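Side-chain contacts in mevalonate diphosphate decarboxylase (PDB 3LTO), which probably catalyses the ATP-dependent decarboxylation of mevalonate diphosphate to isopentenyl diphosphate, a step in isoprenoid biosynthesis: residues Ile190-Arg193 against Val194-Leu198; Asp227-Ser230 against Ile231-Cys235; Ser254-Thr257 against Asp258-His262; Ile136-Gln139 against Ala140-Ser143; Glu71-Lys74 against Arg75-His79. All coordinates share one frame; numbering follows the deposited sequence.

Contact 1. Residues Ile190-Arg193 against Val194-Leu198; sequences IPSR and VAHKL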
loop_
_atom_site.group_PDB
_atom_site.type_symbol
_atom_site.label_atom_id
_atom_site.label_comp_id
_atom_site.label_asym_id
_atom_site.label_seq_id
_atom_site.Cartn_x
_atom_site.Cartn_y
_atom_site.Cartn_z
ATOM N N ILE A 190 0.746 -24.308 -21.143
ATOM C CA ILE A 190 1.520 -23.349 -20.360
ATOM C C ILE A 190 0.850 -22.984 -19.035
ATOM O O ILE A 190 -0.281 -22.503 -19.016
ATOM C CB ILE A 190 1.726 -22.034 -21.133
ATOM C CG1 ILE A 190 2.160 -22.322 -22.573
ATOM C CG2 ILE A 190 2.749 -21.167 -20.406
ATOM C CD1 ILE A 190 3.521 -22.922 -22.711
ATOM N N PRO A 191 1.549 -23.199 -17.908
ATOM C CA PRO A 191 1.001 -22.879 -16.584
ATOM C C PRO A 191 0.755 -21.380 -16.409
ATOM O O PRO A 191 1.449 -20.547 -16.994
ATOM C CB PRO A 191 2.077 -23.393 -15.627
ATOM C CG PRO A 191 2.673 -24.532 -16.378
ATOM C CD PRO A 191 2.798 -23.970 -17.774
ATOM N N SER A 192 -0.242 -21.054 -15.597
ATOM C CA SER A 192 -0.606 -19.674 -15.319
ATOM C C SER A 192 0.627 -18.843 -14.968
ATOM O O SER A 192 0.834 -17.755 -15.505
ATOM C CB SER A 192 -1.607 -19.637 -14.164
ATOM O OG SER A 192 -1.984 -18.311 -13.863
ATOM N N ARG A 193 1.436 -19.380 -14.062
ATOM C CA ARG A 193 2.666 -18.748 -13.598
ATOM C C ARG A 193 3.607 -18.386 -14.754
ATOM O O ARG A 193 4.101 -17.265 -14.837
ATOM C CB ARG A 193 3.363 -19.706 -12.618
ATOM C CG ARG A 193 4.757 -19.309 -12.169
ATOM C CD ARG A 193 4.724 -18.174 -11.173
ATOM N NE ARG A 193 3.774 -18.420 -10.094
ATOM C CZ ARG A 193 3.678 -17.662 -9.008
ATOM N NH1 ARG A 193 4.486 -16.620 -8.856
ATOM N NH2 ARG A 193 2.765 -17.932 -8.086
ATOM N N VAL A 194 3.856 -19.346 -15.638
ATOM C CA VAL A 194 4.735 -19.135 -16.780
ATOM C C VAL A 194 4.141 -18.174 -17.806
ATOM O O VAL A 194 4.855 -17.353 -18.381
ATOM C CB VAL A 194 5.072 -20.477 -17.476
ATOM C CG1 VAL A 194 5.795 -20.219 -18.798
ATOM C CG2 VAL A 194 5.955 -21.322 -16.568
ATOM N N ALA A 195 2.833 -18.277 -18.035
ATOM C CA ALA A 195 2.158 -17.407 -18.996
ATOM C C ALA A 195 2.363 -15.949 -18.597
ATOM O O ALA A 195 2.552 -15.078 -19.446
ATOM C CB ALA A 195 0.661 -17.732 -19.041
ATOM N N HIS A 196 2.316 -15.695 -17.295
ATOM C CA HIS A 196 2.495 -14.346 -16.766
ATOM C C HIS A 196 3.886 -13.818 -17.097
ATOM O O HIS A 196 4.092 -12.609 -17.187
ATOM C CB HIS A 196 2.285 -14.350 -15.253
ATOM C CG HIS A 196 0.865 -14.569 -14.837
ATOM N ND1 HIS A 196 0.505 -14.828 -13.532
ATOM C CD2 HIS A 196 -0.289 -14.540 -15.546
ATOM C CE1 HIS A 196 -0.808 -14.949 -13.454
ATOM N NE2 HIS A 196 -1.314 -14.778 -14.662
ATOM N N LYS A 197 4.836 -14.731 -17.272
ATOM C CA LYS A 197 6.203 -14.361 -17.612
ATOM C C LYS A 197 6.325 -14.113 -19.115
ATOM O O LYS A 197 6.884 -13.109 -19.552
ATOM C CB LYS A 197 7.177 -15.481 -17.230
ATOM C CG LYS A 197 7.301 -15.786 -15.742
ATOM C CD LYS A 197 7.984 -14.650 -14.980
ATOM C CE LYS A 197 8.689 -15.168 -13.718
ATOM N NZ LYS A 197 7.789 -15.934 -12.800
ATOM N N LEU A 198 5.788 -15.036 -19.905
ATOM C CA LEU A 198 5.872 -14.938 -21.356
ATOM C C LEU A 198 5.275 -13.676 -21.968
ATOM O O LEU A 198 5.795 -13.161 -22.959
ATOM C CB LEU A 198 5.232 -16.172 -21.996
ATOM C CG LEU A 198 5.906 -17.503 -21.653
ATOM C CD1 LEU A 198 5.122 -18.657 -22.259
ATOM C CD2 LEU A 198 7.333 -17.500 -22.172
#
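Ile190 rests its CG2 methyl on Val194, Ala195 and Leu198. That methyl lies 3.6 Å from Val194 CG1 and 3.9 Å from Leu198 CD1, the isoleucine and valine side chains crossing at about a right angle. Because CG2 stands anti to the backbone N of Ile190 (CG1 chi1 -46°), it is the short branch that makes these contacts; Phe253 adds to the apolar cover. The contact is the start of helix 192-198, with Pro191 as N-cap, its carbonyl O accepting from Ala195 N at 2.9 Å. A methyl is all that Ala195 carries where Tyr255 packs against it. Across the helix the fit is looser and more polar. Ser192 O accepts from His196 N at 3.1 Å and also lies over one face of the His196 imidazole, 3.2 Å above its plane and offset toward the rim. Farther out, Arg193 and Lys197 run side by side in exposed positions, Arg193 CD 4.1 Å from Lys197 NZ. Outside the two segments, Arg193 NH1 meets a bound sulfate.

Contact 2. Residues Asp227-Ser230 against Ile231-Cys235; sequences DWTS and IYQIC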
loop_
_atom_site.group_PDB
_atom_site.type_symbol
_atom_site.label_atom_id
_atom_site.label_comp_id
_atom_site.label_asym_id
_atom_site.label_seq_id
_atom_site.Cartn_x
_atom_site.Cartn_y
_atom_site.Cartn_z
ATOM N N ASP A 227 -25.394 -1.355 -13.752
ATOM C CA ASP A 227 -25.396 -1.515 -15.202
ATOM C C ASP A 227 -24.699 -2.828 -15.581
ATOM O O ASP A 227 -23.528 -2.839 -15.973
ATOM C CB ASP A 227 -24.682 -0.324 -15.841
ATOM C CG ASP A 227 -24.745 -0.343 -17.351
ATOM O OD1 ASP A 227 -25.239 -1.332 -17.927
ATOM O OD2 ASP A 227 -24.289 0.637 -17.970
ATOM N N TRP A 228 -25.441 -3.927 -15.466
ATOM C CA TRP A 228 -24.935 -5.271 -15.754
ATOM C C TRP A 228 -24.401 -5.446 -17.175
ATOM O O TRP A 228 -23.421 -6.169 -17.397
ATOM C CB TRP A 228 -26.043 -6.294 -15.481
ATOM C CG TRP A 228 -25.593 -7.724 -15.406
ATOM C CD1 TRP A 228 -25.838 -8.710 -16.319
ATOM C CD2 TRP A 228 -24.879 -8.343 -14.331
ATOM N NE1 TRP A 228 -25.327 -9.905 -15.876
ATOM C CE2 TRP A 228 -24.730 -9.710 -14.660
ATOM C CE3 TRP A 228 -24.348 -7.877 -13.121
ATOM C CZ2 TRP A 228 -24.072 -10.619 -13.818
ATOM C CZ3 TRP A 228 -23.693 -8.782 -12.282
ATOM C CH2 TRP A 228 -23.562 -10.138 -12.638
ATOM N N THR A 229 -25.048 -4.788 -18.132
ATOM C CA THR A 229 -24.636 -4.866 -19.525
ATOM C C THR A 229 -23.213 -4.315 -19.687
ATOM O O THR A 229 -22.401 -4.880 -20.434
ATOM C CB THR A 229 -25.613 -4.070 -20.436
ATOM O OG1 THR A 229 -26.938 -4.602 -20.304
ATOM C CG2 THR A 229 -25.194 -4.176 -21.886
ATOM N N SER A 230 -22.906 -3.220 -18.990
ATOM C CA SER A 230 -21.567 -2.633 -19.067
ATOM C C SER A 230 -20.532 -3.478 -18.320
ATOM O O SER A 230 -19.364 -3.530 -18.719
ATOM C CB SER A 230 -21.553 -1.211 -18.504
ATOM O OG SER A 230 -22.095 -0.291 -19.433
ATOM N N ILE A 231 -20.951 -4.121 -17.232
ATOM C CA ILE A 231 -20.045 -4.976 -16.469
ATOM C C ILE A 231 -19.634 -6.105 -17.422
ATOM O O ILE A 231 -18.446 -6.420 -17.565
ATOM C CB ILE A 231 -20.741 -5.554 -15.202
ATOM C CG1 ILE A 231 -21.063 -4.411 -14.236
ATOM C CG2 ILE A 231 -19.841 -6.588 -14.514
ATOM C CD1 ILE A 231 -21.753 -4.837 -12.956
ATOM N N TYR A 232 -20.626 -6.686 -18.089
ATOM C CA TYR A 232 -20.382 -7.758 -19.056
ATOM C C TYR A 232 -19.366 -7.328 -20.125
ATOM O O TYR A 232 -18.343 -7.982 -20.308
ATOM C CB TYR A 232 -21.706 -8.151 -19.717
ATOM C CG TYR A 232 -21.596 -8.788 -21.088
ATOM C CD1 TYR A 232 -20.969 -10.020 -21.267
ATOM C CD2 TYR A 232 -22.167 -8.174 -22.203
ATOM C CE1 TYR A 232 -20.915 -10.625 -22.515
ATOM C CE2 TYR A 232 -22.120 -8.772 -23.464
ATOM C CZ TYR A 232 -21.494 -9.997 -23.612
ATOM O OH TYR A 232 -21.469 -10.602 -24.850
ATOM N N GLN A 233 -19.646 -6.221 -20.808
ATOM C CA GLN A 233 -18.774 -5.717 -21.867
ATOM C C GLN A 233 -17.358 -5.401 -21.391
ATOM O O GLN A 233 -16.377 -5.790 -22.025
ATOM C CB GLN A 233 -19.408 -4.477 -22.503
ATOM C CG GLN A 233 -20.838 -4.720 -22.967
ATOM C CD GLN A 233 -21.506 -3.478 -23.528
ATOM O OE1 GLN A 233 -21.428 -2.400 -22.942
ATOM N NE2 GLN A 233 -22.183 -3.631 -24.661
ATOM N N ILE A 234 -17.250 -4.694 -20.276
ATOM C CA ILE A 234 -15.946 -4.353 -19.732
ATOM C C ILE A 234 -15.161 -5.619 -19.383
ATOM O O ILE A 234 -14.004 -5.766 -19.775
ATOM C CB ILE A 234 -16.085 -3.482 -18.466
ATOM C CG1 ILE A 234 -16.842 -2.192 -18.800
ATOM C CG2 ILE A 234 -14.709 -3.145 -17.910
ATOM C CD1 ILE A 234 -17.249 -1.402 -17.578
ATOM N N CYS A 235 -15.781 -6.536 -18.647
ATOM C CA CYS A 235 -15.086 -7.763 -18.277
ATOM C C CYS A 235 -14.688 -8.551 -19.513
ATOM O O CYS A 235 -13.657 -9.229 -19.524
ATOM C CB CYS A 235 -15.957 -8.621 -17.353
ATOM S SG CYS A 235 -16.181 -7.915 -15.692
#
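Trp228 and Ile231 supply the apolar contact at the start of helix 228-247, CE3 of the Trp228 indole lying 4.0 Å from Ile231 CD1. With its CG anti to the backbone N (chi1 -166°), Trp228 carries its ring to the buried side, where NE1 donates to Gly277 O and Arg293 makes a cation-pi contact. Ile231 is buried with it, its branched chain packing on Leu219, Ala222 and Phe223 of helix 208-224. On another side of the helix, Thr229 and Gln233 lie alongside each other, pointing the same way, Thr229 CG2 lying 4.1 Å from Gln233 CD; the long polar chain suits this exposed position. Backbone bonds form a second group: Ile231 N donates to Asp227 O (3.1 Å), Tyr232 N to Trp228 O (2.9 Å) and Gln233 N to Thr229 O. The third is the N-cap. Asp227 OD1 accepts from Ser230 N at 3.2 Å, while Asp227 OD2 accepts from Ser230 OG at 2.8 Å, both donors standing above the carboxylate plane. Ser230 thus engages both carboxylate oxygens and helps to hold the group in place, and a negative charge held at the N-terminal end of a helix would probably be stabilised by the helix dipole.

Contact 3. Residues Ser254-Thr257 against Asp258-His262; sequences SYIT and DNTLH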
loop_
_atom_site.group_PDB
_atom_site.type_symbol
_atom_site.label_atom_id
_atom_site.label_comp_id
_atom_site.label_asym_id
_atom_site.label_seq_id
_atom_site.Cartn_x
_atom_site.Cartn_y
_atom_site.Cartn_z
ATOM N N SER A 254 -1.991 -19.998 -27.115
ATOM C CA SER A 254 -3.351 -19.609 -26.797
ATOM C C SER A 254 -4.130 -20.696 -26.078
ATOM O O SER A 254 -4.025 -21.872 -26.424
ATOM C CB SER A 254 -4.080 -19.224 -28.087
ATOM O OG SER A 254 -5.446 -18.947 -27.849
ATOM N N TYR A 255 -4.901 -20.291 -25.068
ATOM C CA TYR A 255 -5.738 -21.222 -24.319
ATOM C C TYR A 255 -7.070 -21.274 -25.035
ATOM O O TYR A 255 -7.804 -22.258 -24.951
ATOM C CB TYR A 255 -5.966 -20.724 -22.892
ATOM C CG TYR A 255 -4.697 -20.602 -22.092
ATOM C CD1 TYR A 255 -4.019 -21.739 -21.650
ATOM C CD2 TYR A 255 -4.171 -19.352 -21.783
ATOM C CE1 TYR A 255 -2.850 -21.631 -20.916
ATOM C CE2 TYR A 255 -3.002 -19.231 -21.051
ATOM C CZ TYR A 255 -2.348 -20.373 -20.620
ATOM O OH TYR A 255 -1.198 -20.248 -19.897
ATOM N N ILE A 256 -7.378 -20.190 -25.737
ATOM C CA ILE A 256 -8.618 -20.097 -26.483
ATOM C C ILE A 256 -8.437 -20.880 -27.778
ATOM O O ILE A 256 -7.386 -20.819 -28.405
ATOM C CB ILE A 256 -8.961 -18.622 -26.804
ATOM C CG1 ILE A 256 -9.375 -17.897 -25.518
ATOM C CG2 ILE A 256 -10.063 -18.545 -27.879
ATOM C CD1 ILE A 256 -9.402 -16.376 -25.652
ATOM N N THR A 257 -9.454 -21.642 -28.153
ATOM C CA THR A 257 -9.410 -22.418 -29.382
ATOM C C THR A 257 -10.713 -22.175 -30.113
ATOM O O THR A 257 -11.568 -21.429 -29.634
ATOM C CB THR A 257 -9.332 -23.929 -29.112
ATOM O OG1 THR A 257 -10.582 -24.366 -28.560
ATOM C CG2 THR A 257 -8.193 -24.253 -28.150
ATOM N N ASP A 258 -10.867 -22.823 -31.264
ATOM C CA ASP A 258 -12.083 -22.695 -32.049
ATOM C C ASP A 258 -13.260 -23.170 -31.205
ATOM O O ASP A 258 -14.369 -22.650 -31.314
ATOM C CB ASP A 258 -11.973 -23.517 -33.341
ATOM C CG ASP A 258 -11.687 -24.986 -33.082
ATOM O OD1 ASP A 258 -10.912 -25.296 -32.151
ATOM O OD2 ASP A 258 -12.232 -25.833 -33.822
ATOM N N ASN A 259 -13.015 -24.151 -30.345
ATOM C CA ASN A 259 -14.083 -24.652 -29.494
ATOM C C ASN A 259 -14.525 -23.534 -28.543
ATOM O O ASN A 259 -15.721 -23.286 -28.361
ATOM C CB ASN A 259 -13.604 -25.879 -28.721
ATOM C CG ASN A 259 -14.720 -26.551 -27.950
ATOM O OD1 ASN A 259 -15.861 -26.585 -28.399
ATOM N ND2 ASN A 259 -14.393 -27.104 -26.790
ATOM N N THR A 260 -13.553 -22.845 -27.961
ATOM C CA THR A 260 -13.830 -21.745 -27.046
ATOM C C THR A 260 -14.588 -20.639 -27.766
ATOM O O THR A 260 -15.586 -20.122 -27.260
ATOM C CB THR A 260 -12.527 -21.138 -26.498
ATOM O OG1 THR A 260 -11.604 -22.191 -26.189
ATOM C CG2 THR A 260 -12.809 -20.318 -25.236
ATOM N N LEU A 261 -14.111 -20.277 -28.952
ATOM C CA LEU A 261 -14.738 -19.218 -29.733
ATOM C C LEU A 261 -16.198 -19.518 -30.067
ATOM O O LEU A 261 -17.034 -18.617 -30.105
ATOM C CB LEU A 261 -13.937 -18.972 -31.020
ATOM C CG LEU A 261 -12.499 -18.475 -30.806
ATOM C CD1 LEU A 261 -11.762 -18.430 -32.128
ATOM C CD2 LEU A 261 -12.524 -17.082 -30.153
ATOM N N HIS A 262 -16.506 -20.786 -30.295
ATOM C CA HIS A 262 -17.871 -21.167 -30.607
ATOM C C HIS A 262 -18.780 -20.781 -29.454
ATOM O O HIS A 262 -19.789 -20.113 -29.656
ATOM C CB HIS A 262 -17.965 -22.680 -30.864
ATOM C CG HIS A 262 -17.188 -23.134 -32.061
ATOM N ND1 HIS A 262 -16.742 -24.429 -32.215
ATOM C CD2 HIS A 262 -16.779 -22.461 -33.165
ATOM C CE1 HIS A 262 -16.093 -24.535 -33.362
ATOM N NE2 HIS A 262 -16.101 -23.355 -33.956
HETATM O O HOH W 1 -10.291 -21.922 -23.923
HETATM O O HOH W 2 -10.909 -26.950 -27.076
#
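Thr260 OG1 is gripped from two directions: it accepts from Thr257 N at 3.0 Å, with an N-H...O angle of 163°, and donates to a water 2.6 Å away. That water in turn donates to Tyr255 O, tying the approaching loop to the first turn of helix 258-274. Thr257 and Thr260 form a capping box, with Thr257 at the N-cap. The reciprocal bond goes to the neighbouring amide: Thr257 OG1 accepts weakly from Asn259 N at 3.0 Å. For this, OG1 sits between the backbone N and the carbonyl carbon (chi1 69°), where it can face the amides at the start of the helix. Threonine suits both places, since its short side chain keeps the hydroxyl close to the main chain. Thr257 O completes the turn by accepting from Leu261 N at 2.9 Å. Beside the polar cap is a hydrophobic staple. Ile256, just before the cap, meets Leu261 at about a right angle, and Met282 also packs on the isoleucine. Tyr255 points elsewhere, its OH hydrogen-bonded to Ile190 O and its ring edge-to-face with Phe246. The methyls that close the hydrophobic staple are Ile256 CG2 and Leu261 CD2, 3.7 Å apart.

Contact 4. Residues Ile136-Gln139 against Ala140-Ser143; sequences IDEQ and AQLS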
loop_
_atom_site.group_PDB
_atom_site.type_symbol
_atom_site.label_atom_id
_atom_site.label_comp_id
_atom_site.label_asym_id
_atom_site.label_seq_id
_atom_site.Cartn_x
_atom_site.Cartn_y
_atom_site.Cartn_z
ATOM N N ILE A 136 -6.369 -10.151 9.916
ATOM C CA ILE A 136 -6.709 -10.596 8.576
ATOM C C ILE A 136 -5.802 -9.898 7.565
ATOM O O ILE A 136 -5.244 -10.538 6.676
ATOM C CB ILE A 136 -8.169 -10.257 8.228
ATOM C CG1 ILE A 136 -9.114 -10.913 9.234
ATOM C CG2 ILE A 136 -8.487 -10.713 6.800
ATOM C CD1 ILE A 136 -9.042 -12.418 9.256
ATOM N N ASP A 137 -5.655 -8.585 7.710
ATOM C CA ASP A 137 -4.831 -7.805 6.795
ATOM C C ASP A 137 -3.376 -8.239 6.801
ATOM O O ASP A 137 -2.722 -8.259 5.761
ATOM C CB ASP A 137 -4.928 -6.310 7.126
ATOM C CG ASP A 137 -6.335 -5.756 6.933
ATOM O OD1 ASP A 137 -7.200 -6.477 6.389
ATOM O OD2 ASP A 137 -6.574 -4.593 7.322
ATOM N N GLU A 138 -2.860 -8.583 7.971
ATOM C CA GLU A 138 -1.477 -9.016 8.052
ATOM C C GLU A 138 -1.333 -10.372 7.385
ATOM O O GLU A 138 -0.328 -10.659 6.746
ATOM C CB GLU A 138 -1.038 -9.112 9.507
ATOM C CG GLU A 138 -1.113 -7.788 10.231
ATOM C CD GLU A 138 -0.605 -7.870 11.654
ATOM O OE1 GLU A 138 -1.235 -8.569 12.484
ATOM O OE2 GLU A 138 0.434 -7.231 11.930
ATOM N N GLN A 139 -2.349 -11.209 7.536
ATOM C CA GLN A 139 -2.308 -12.536 6.947
ATOM C C GLN A 139 -2.355 -12.461 5.428
ATOM O O GLN A 139 -1.674 -13.216 4.743
ATOM C CB GLN A 139 -3.471 -13.378 7.478
ATOM C CG GLN A 139 -3.143 -14.073 8.773
ATOM C CD GLN A 139 -4.307 -14.856 9.318
ATOM O OE1 GLN A 139 -4.973 -14.420 10.255
ATOM N NE2 GLN A 139 -4.571 -16.017 8.725
ATOM N N ALA A 140 -3.163 -11.541 4.913
ATOM C CA ALA A 140 -3.295 -11.359 3.477
ATOM C C ALA A 140 -1.972 -10.885 2.901
ATOM O O ALA A 140 -1.545 -11.374 1.856
ATOM C CB ALA A 140 -4.396 -10.336 3.167
ATOM N N GLN A 141 -1.333 -9.939 3.592
ATOM C CA GLN A 141 -0.056 -9.379 3.150
ATOM C C GLN A 141 0.966 -10.509 3.068
ATOM O O GLN A 141 1.737 -10.594 2.113
ATOM C CB GLN A 141 0.439 -8.291 4.130
ATOM C CG GLN A 141 1.152 -8.852 5.373
ATOM C CD GLN A 141 1.375 -7.848 6.511
ATOM O OE1 GLN A 141 1.934 -8.206 7.559
ATOM N NE2 GLN A 141 0.942 -6.597 6.315
ATOM N N LEU A 142 0.956 -11.383 4.072
ATOM C CA LEU A 142 1.877 -12.516 4.120
ATOM C C LEU A 142 1.581 -13.478 2.974
ATOM O O LEU A 142 2.478 -13.853 2.212
ATOM C CB LEU A 142 1.739 -13.263 5.454
ATOM C CG LEU A 142 2.296 -12.601 6.719
ATOM C CD1 LEU A 142 1.949 -13.448 7.934
ATOM C CD2 LEU A 142 3.810 -12.455 6.591
ATOM N N SER A 143 0.313 -13.863 2.851
ATOM C CA SER A 143 -0.102 -14.787 1.807
ATOM C C SER A 143 0.281 -14.215 0.446
ATOM O O SER A 143 0.628 -14.944 -0.478
ATOM C CB SER A 143 -1.617 -15.011 1.888
ATOM O OG SER A 143 -2.005 -16.158 1.157
#
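With its CG modelled between the backbone N and the carbonyl carbon (chi1 82°) and the chain extended beyond, Gln141 is turned back along Glu138, though this placement is doubtful because CG comes too close to Glu138 O. Glu138 takes the other course, its CG anti to its own carbonyl carbon (chi1 -61°), and the two side chains lie alongside each other, pointing the same way. Glu138 OE1 bonds elsewhere, to Ser135 N. All this lies on helix 136-144 of the N-terminal domain, an amphipathic helix whose polar flank carries Asp137, Glu138 and Gln141; Asp137 OD1 bonds to Tyr155 OH. Along its backbone Ala140 N donates to Ile136 O (2.9 Å), Gln141 N to Asp137 O (3.1 Å) and Ser143 N to Gln139 O (2.8 Å). Small residues face inward: the Ala140 methyl fits against Phe154 and Tyr155, and Ser143 OG, buried, bonds to Ser150 OG. Leu142 is also buried, its branched apolar end lying on Leu83 and Tyr86 of helix 71-87.

Contact 5. Residues Glu71-Lys74 against Arg75-His79; sequences EAQK and RFIDH. With SO4 (sulfate ion), chain E.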
loop_
_atom_site.group_PDB
_atom_site.type_symbol
_atom_site.label_atom_id
_atom_site.label_comp_id
_atom_site.label_asym_id
_atom_site.label_seq_id
_atom_site.Cartn_x
_atom_site.Cartn_y
_atom_site.Cartn_z
ATOM N N GLU A 71 7.979 -27.414 -9.136
ATOM C CA GLU A 71 7.713 -25.990 -9.021
ATOM C C GLU A 71 6.617 -25.626 -8.027
ATOM O O GLU A 71 6.792 -24.716 -7.214
ATOM C CB GLU A 71 7.380 -25.412 -10.395
ATOM C CG GLU A 71 7.476 -23.900 -10.463
ATOM C CD GLU A 71 8.806 -23.385 -9.943
ATOM O OE1 GLU A 71 9.857 -23.989 -10.265
ATOM O OE2 GLU A 71 8.799 -22.372 -9.220
ATOM N N ALA A 72 5.491 -26.331 -8.090
ATOM C CA ALA A 72 4.374 -26.067 -7.186
ATOM C C ALA A 72 4.762 -26.370 -5.751
ATOM O O ALA A 72 4.453 -25.612 -4.830
ATOM C CB ALA A 72 3.169 -26.914 -7.574
ATOM N N GLN A 73 5.442 -27.491 -5.567
ATOM C CA GLN A 73 5.862 -27.904 -4.243
ATOM C C GLN A 73 6.863 -26.915 -3.660
ATOM O O GLN A 73 6.766 -26.537 -2.500
ATOM C CB GLN A 73 6.469 -29.302 -4.320
ATOM C CG GLN A 73 6.924 -29.863 -2.997
ATOM C CD GLN A 73 7.276 -31.327 -3.099
ATOM O OE1 GLN A 73 7.669 -31.809 -4.163
ATOM N NE2 GLN A 73 7.150 -32.043 -1.997
ATOM N N LYS A 74 7.818 -26.491 -4.477
ATOM C CA LYS A 74 8.831 -25.541 -4.042
ATOM C C LYS A 74 8.210 -24.255 -3.498
ATOM O O LYS A 74 8.579 -23.787 -2.419
ATOM C CB LYS A 74 9.760 -25.198 -5.202
ATOM C CG LYS A 74 10.646 -24.013 -4.930
ATOM C CD LYS A 74 11.343 -23.562 -6.192
ATOM C CE LYS A 74 11.478 -22.060 -6.234
ATOM N NZ LYS A 74 10.170 -21.443 -6.568
ATOM N N ARG A 75 7.274 -23.693 -4.255
ATOM C CA ARG A 75 6.602 -22.461 -3.860
ATOM C C ARG A 75 5.800 -22.632 -2.576
ATOM O O ARG A 75 5.839 -21.777 -1.698
ATOM C CB ARG A 75 5.653 -21.996 -4.972
ATOM C CG ARG A 75 6.320 -21.689 -6.301
ATOM C CD ARG A 75 6.978 -20.324 -6.287
ATOM N NE ARG A 75 6.011 -19.250 -6.070
ATOM C CZ ARG A 75 6.326 -17.957 -6.041
ATOM N NH1 ARG A 75 7.587 -17.573 -6.217
ATOM N NH2 ARG A 75 5.385 -17.047 -5.835
ATOM N N PHE A 76 5.073 -23.741 -2.476
ATOM C CA PHE A 76 4.225 -24.000 -1.315
ATOM C C PHE A 76 5.022 -24.180 -0.025
ATOM O O PHE A 76 4.667 -23.617 1.007
ATOM C CB PHE A 76 3.341 -25.232 -1.576
ATOM C CG PHE A 76 1.966 -25.143 -0.948
ATOM C CD1 PHE A 76 1.143 -24.044 -1.196
ATOM C CD2 PHE A 76 1.491 -26.163 -0.128
ATOM C CE1 PHE A 76 -0.135 -23.962 -0.636
ATOM C CE2 PHE A 76 0.220 -26.092 0.435
ATOM C CZ PHE A 76 -0.596 -24.988 0.180
ATOM N N ILE A 77 6.093 -24.967 -0.089
ATOM C CA ILE A 77 6.936 -25.200 1.070
ATOM C C ILE A 77 7.668 -23.902 1.443
ATOM O O ILE A 77 7.700 -23.514 2.616
ATOM C CB ILE A 77 7.921 -26.367 0.789
ATOM C CG1 ILE A 77 7.146 -27.693 0.836
ATOM C CG2 ILE A 77 9.064 -26.372 1.802
ATOM C CD1 ILE A 77 7.959 -28.933 0.463
ATOM N N ASP A 78 8.236 -23.217 0.456
ATOM C CA ASP A 78 8.919 -21.955 0.741
ATOM C C ASP A 78 7.983 -21.001 1.495
ATOM O O ASP A 78 8.425 -20.245 2.361
ATOM C CB ASP A 78 9.380 -21.263 -0.547
ATOM C CG ASP A 78 10.648 -21.858 -1.109
ATOM O OD1 ASP A 78 11.321 -22.624 -0.384
ATOM O OD2 ASP A 78 10.979 -21.543 -2.272
ATOM N N HIS A 79 6.694 -21.029 1.165
ATOM C CA HIS A 79 5.757 -20.141 1.838
ATOM C C HIS A 79 5.614 -20.528 3.302
ATOM O O HIS A 79 5.454 -19.661 4.160
ATOM C CB HIS A 79 4.385 -20.157 1.156
ATOM C CG HIS A 79 3.435 -19.138 1.704
ATOM N ND1 HIS A 79 3.690 -17.785 1.654
ATOM C CD2 HIS A 79 2.250 -19.274 2.344
ATOM C CE1 HIS A 79 2.704 -17.130 2.241
ATOM N NE2 HIS A 79 1.817 -18.011 2.669
HETATM S S SO4 E . 6.973 -28.901 -12.658
HETATM O O1 SO4 E . 5.807 -28.548 -11.865
HETATM O O2 SO4 E . 7.141 -30.368 -12.673
HETATM O O3 SO4 E . 6.794 -28.410 -14.046
HETATM O O4 SO4 E . 8.161 -28.285 -12.061
HETATM O O HOH W 3 9.335 -19.961 -3.911
#
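Successive i to i+4 bonds run through the first turns of helix 71-87, from Arg75 N to Glu71 O (3.2 Å) and on to Asp78 N to Lys74 O (3.0 Å). On the outer surface Glu71, Lys74 and Asp78 form a charged row. Lys74 NZ makes a salt bridge with Glu71 OE2 at 3.1 Å, approaching on the syn side, 29° out of the carboxylate plane; the bend of Glu71 at chi2 (52°) carries its carboxylate forward, toward the next turn. On the Asp78 side the link is indirect: one water accepts from Lys74 NZ at 3.2 Å and donates to Asp78 OD2 at 2.8 Å. Lysine suits the middle place because its long chain can serve an acid on the preceding turn and another on the next. Arg75 crosses Lys74 at a slant, Arg75 CD 3.4 Å from Lys74 NZ, and sends NH2 to Gly146 O. The helix belongs to a beta-alpha-beta unit with strands 54-55 and 93-99. Facing those strands, Phe76 is buried against Ile95 and Ser97, its ring edge-to-face with Phe114. Gln73 and Ile77 run side by side next to Trp55, Gln73 CG 3.7 Å from Ile77 CD1. At the N-terminal end, Glu71 N donates to O4 of a sulfate, probably from the crystallisation liquor, at 3.1 Å, as an amide at the start of a helix readily does for an anion.

How the contacts relate
Along the chain the order is contact 5, contact 4, contact 1, contact 2, contact 3. Contacts 5 and 4 belong to the N-terminal domain, their centres about 18 Å apart, and meet where His79 CE1 lies 3.3 Å from Leu142 O. The others belong to the C-terminal domain: contacts 2 and 3 begin the successive helices 228-247 and 258-274, with centres about 22 Å apart. Contact 1 lies between these groups, joined to contact 3 through Tyr255, while its Arg193 NH1 comes 3.2 Å from Arg75 NH2 of contact 5. Helix 192-198 thus lies where the two domains approach each other; sulfate, probably from the crystallisation liquor, is bound close to these arginines and may mark an anion site. Contacts 2 and 5 lie about 37 Å apart, centre to centre.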